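Local structure of transcriptional activator of comK gene (Bacillus halodurans, 2HQB) at residues L10-T15 and L42-N47. The protein probably activates transcription of the competence gene comK and, as a BMP-family lipoprotein with a substrate-binding-protein fold, may bind a small ligand. Sequence-based numbering, arbitrary orientation.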
ATOM      1  N   LEU A  10       9.929   1.857 -16.345  1.00 45.32           N
ATOM      2  CA  LEU A  10       9.000   2.319 -15.334  1.00 41.76           C
ATOM      3  C   LEU A  10       8.651   3.768 -15.584  1.00 40.40           C
ATOM      4  O   LEU A  10       9.523   4.605 -15.789  1.00 41.41           O
ATOM      5  CB  LEU A  10       9.580   2.180 -13.919  1.00 44.29           C
ATOM      6  CG  LEU A  10       8.757   2.839 -12.787  1.00 39.18           C
ATOM      7  CD1 LEU A  10       7.379   2.208 -12.725  1.00 34.64           C
ATOM      8  CD2 LEU A  10       9.473   2.683 -11.463  1.00 28.29           C
ATOM      9  N   LEU A  11       7.365   4.059 -15.615  1.00 36.93           N
ATOM     10  CA  LEU A  11       6.955   5.434 -15.769  1.00 37.71           C
ATOM     11  C   LEU A  11       6.496   5.802 -14.369  1.00 44.62           C
ATOM     12  O   LEU A  11       5.855   5.006 -13.693  1.00 43.09           O
ATOM     13  CB  LEU A  11       5.795   5.580 -16.735  1.00 34.34           C
ATOM     14  CG  LEU A  11       6.035   5.256 -18.201  1.00 35.15           C
ATOM     15  CD1 LEU A  11       4.839   5.732 -18.936  1.00 23.34           C
ATOM     16  CD2 LEU A  11       7.321   5.931 -18.734  1.00 39.29           C
ATOM     17  N   VAL A  12       6.849   7.001 -13.926  1.00 48.56           N
ATOM     18  CA  VAL A  12       6.466   7.459 -12.609  1.00 45.36           C
ATOM     19  C   VAL A  12       6.059   8.937 -12.723  1.00 49.82           C
ATOM     20  O   VAL A  12       6.545   9.664 -13.586  1.00 48.97           O
ATOM     21  CB  VAL A  12       7.619   7.204 -11.644  1.00 36.10           C
ATOM     22  CG1 VAL A  12       8.636   8.297 -11.715  1.00 30.33           C
ATOM     23  CG2 VAL A  12       7.100   7.027 -10.296  1.00 53.88           C
ATOM     24  N   GLU A  13       5.113   9.379 -11.908  1.00 54.36           N
ATOM     25  CA  GLU A  13       4.681  10.774 -12.002  1.00 52.66           C
ATOM     26  C   GLU A  13       5.008  11.483 -10.702  1.00 53.08           C
ATOM     27  O   GLU A  13       5.250  10.827  -9.691  1.00 56.87           O
ATOM     28  CB  GLU A  13       3.186  10.835 -12.254  1.00 48.57           C
ATOM     29  CG  GLU A  13       2.379  10.491 -11.030  1.00 44.43           C
ATOM     30  CD  GLU A  13       0.904  10.373 -11.325  1.00 55.40           C
ATOM     31  OE1 GLU A  13       0.316  11.303 -11.949  1.00 52.82           O
ATOM     32  OE2 GLU A  13       0.337   9.334 -10.921  1.00 57.32           O
ATOM     33  N   ASP A  14       4.984  12.811 -10.704  1.00 53.79           N
ATOM     34  CA  ASP A  14       5.331  13.565  -9.496  1.00 57.44           C
ATOM     35  C   ASP A  14       4.424  13.315  -8.269  1.00 61.38           C
ATOM     36  O   ASP A  14       3.212  13.457  -8.373  1.00 62.87           O
ATOM     37  CB  ASP A  14       5.417  15.037  -9.887  1.00 56.82           C
ATOM     38  CG  ASP A  14       6.638  15.328 -10.813  1.00 62.11           C
ATOM     39  OD1 ASP A  14       7.787  15.120 -10.353  1.00 52.41           O
ATOM     40  OD2 ASP A  14       6.463  15.751 -11.988  1.00 41.51           O
ATOM     41  N   THR A  15       5.025  12.907  -7.136  1.00 64.33           N
ATOM     42  CA  THR A  15       4.345  12.582  -5.843  1.00 67.44           C
ATOM     43  C   THR A  15       2.913  13.146  -5.571  1.00 69.77           C
ATOM     44  O   THR A  15       2.138  12.644  -4.717  1.00 68.31           O
ATOM     45  CB  THR A  15       5.282  12.961  -4.600  1.00 69.83           C
ATOM     46  OG1 THR A  15       4.488  13.423  -3.477  1.00 60.59           O
ATOM     47  CG2 THR A  15       6.349  14.009  -5.011  1.00 53.61           C
ATOM     48  N   LEU A  42      14.135   3.921 -16.167  1.00 47.12           N
ATOM     49  CA  LEU A  42      13.143   4.725 -15.470  1.00 44.76           C
ATOM     50  C   LEU A  42      12.922   6.042 -16.125  1.00 44.33           C
ATOM     51  O   LEU A  42      13.862   6.664 -16.521  1.00 48.65           O
ATOM     52  CB  LEU A  42      13.614   4.994 -14.034  1.00 38.71           C
ATOM     53  CG  LEU A  42      12.880   6.133 -13.324  1.00 44.07           C
ATOM     54  CD1 LEU A  42      11.554   5.563 -12.861  1.00 46.51           C
ATOM     55  CD2 LEU A  42      13.672   6.700 -12.141  1.00 29.93           C
ATOM     56  N   GLU A  43      11.675   6.469 -16.238  1.00 49.19           N
ATOM     57  CA  GLU A  43      11.352   7.778 -16.800  1.00 47.81           C
ATOM     58  C   GLU A  43      10.550   8.452 -15.681  1.00 47.89           C
ATOM     59  O   GLU A  43       9.588   7.884 -15.170  1.00 48.44           O
ATOM     60  CB  GLU A  43      10.503   7.622 -18.055  1.00 57.42           C
ATOM     61  CG  GLU A  43      11.212   6.944 -19.211  1.00 63.56           C
ATOM     62  CD  GLU A  43      12.450   7.711 -19.695  1.00 70.86           C
ATOM     63  OE1 GLU A  43      12.376   8.943 -19.921  1.00 64.44           O
ATOM     64  OE2 GLU A  43      13.503   7.063 -19.869  1.00 78.17           O
ATOM     65  N   GLU A  44      10.954   9.653 -15.291  1.00 45.02           N
ATOM     66  CA  GLU A  44      10.299  10.367 -14.199  1.00 38.73           C
ATOM     67  C   GLU A  44       9.564  11.575 -14.775  1.00 47.01           C
ATOM     68  O   GLU A  44       9.769  11.899 -15.950  1.00 51.42           O
ATOM     69  CB  GLU A  44      11.349  10.843 -13.200  1.00 40.92           C
ATOM     70  CG  GLU A  44      12.446   9.831 -12.827  1.00 58.62           C
ATOM     71  CD  GLU A  44      13.518  10.445 -11.932  1.00 70.68           C
ATOM     72  OE1 GLU A  44      13.165  10.839 -10.795  1.00 82.45           O
ATOM     73  OE2 GLU A  44      14.701  10.545 -12.353  1.00 73.55           O
ATOM     74  N   GLY A  45       8.716  12.231 -13.960  1.00 45.98           N
ATOM     75  CA  GLY A  45       7.961  13.405 -14.406  1.00 33.46           C
ATOM     76  C   GLY A  45       6.931  13.139 -15.489  1.00 42.24           C
ATOM     77  O   GLY A  45       6.474  14.065 -16.158  1.00 46.56           O
ATOM     78  N   VAL A  46       6.542  11.878 -15.663  1.00 43.32           N
ATOM     79  CA  VAL A  46       5.577  11.539 -16.698  1.00 44.97           C
ATOM     80  C   VAL A  46       4.232  11.968 -16.139  1.00 49.03           C
ATOM     81  O   VAL A  46       3.578  11.229 -15.410  1.00 50.88           O
ATOM     82  CB  VAL A  46       5.605  10.014 -16.991  1.00 51.30           C
ATOM     83  CG1 VAL A  46       5.018   9.721 -18.364  1.00 49.90           C
ATOM     84  CG2 VAL A  46       7.036   9.483 -16.905  1.00 38.82           C
ATOM     85  N   ASN A  47       3.816  13.183 -16.483  1.00 53.20           N
ATOM     86  CA  ASN A  47       2.565  13.737 -15.950  1.00 49.98           C
ATOM     87  C   ASN A  47       1.339  13.939 -16.887  1.00 46.84           C
ATOM     88  O   ASN A  47       0.331  14.522 -16.482  1.00 41.46           O
ATOM     89  CB  ASN A  47       2.918  15.042 -15.233  1.00 43.27           C
ATOM     90  CG  ASN A  47       4.011  14.855 -14.173  1.00 38.26           C
ATOM     91  OD1 ASN A  47       4.887  15.687 -14.024  1.00 46.17           O
ATOM     92  ND2 ASN A  47       3.943  13.772 -13.427  1.00 54.44           N
TER
HETATM   93  O   HOH W   1       8.388  12.194 -11.233  1.00 44.89           O
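The carboxylate of Asp14 and the side-chain amide of Asn47 are the flat groups that meet here, crossing at about a right angle with their planes 48° apart; Asp14 OD2 comes to 3.4 Å from Asn47 CG. The second carboxylate oxygen, OD1, receives a weak hydrogen bond from a water. That water also accepts a bond from Gly45 N at 2.7 Å, a loose bridge between the two segments.

Next to this pair, strands 7-11 and 39-43 run parallel. Glu43 N donates to Leu10 O at 2.9 Å, almost straight in line with the carbonyl, and Val12 N returns a bond to Glu43 O at 3.1 Å. Beyond the last paired residues, Leu11 and Glu43, one further backbone bond runs from Val46 N to Val12 O (3.0 Å), as Gly45, with its positive phi, swings the chain round.

On one face of the sheet Leu10 and Leu42, both with CG anti to the backbone N (chi1 171° and 164°), lie side by side, CD2 to CD1 at 3.8 Å, packed against helix 23-35. Val12 CG1 sits 3.6 Å from Glu44 CA. On the other face Leu11 reaches CD2 to Glu43 CB (3.7 Å) and crosses Val46, against helices 49-61 and 73-79.

Loops after the carboxy-terminal ends of parallel strands line the ligand cleft in periplasmic-binding-protein folds, consistent with this place, though no ligand is assigned. Leucine and valine packing gives way to acidic, amide and water-linked groups, where the carboxylates of Asp14 and Glu44 would probably make the local potential negative.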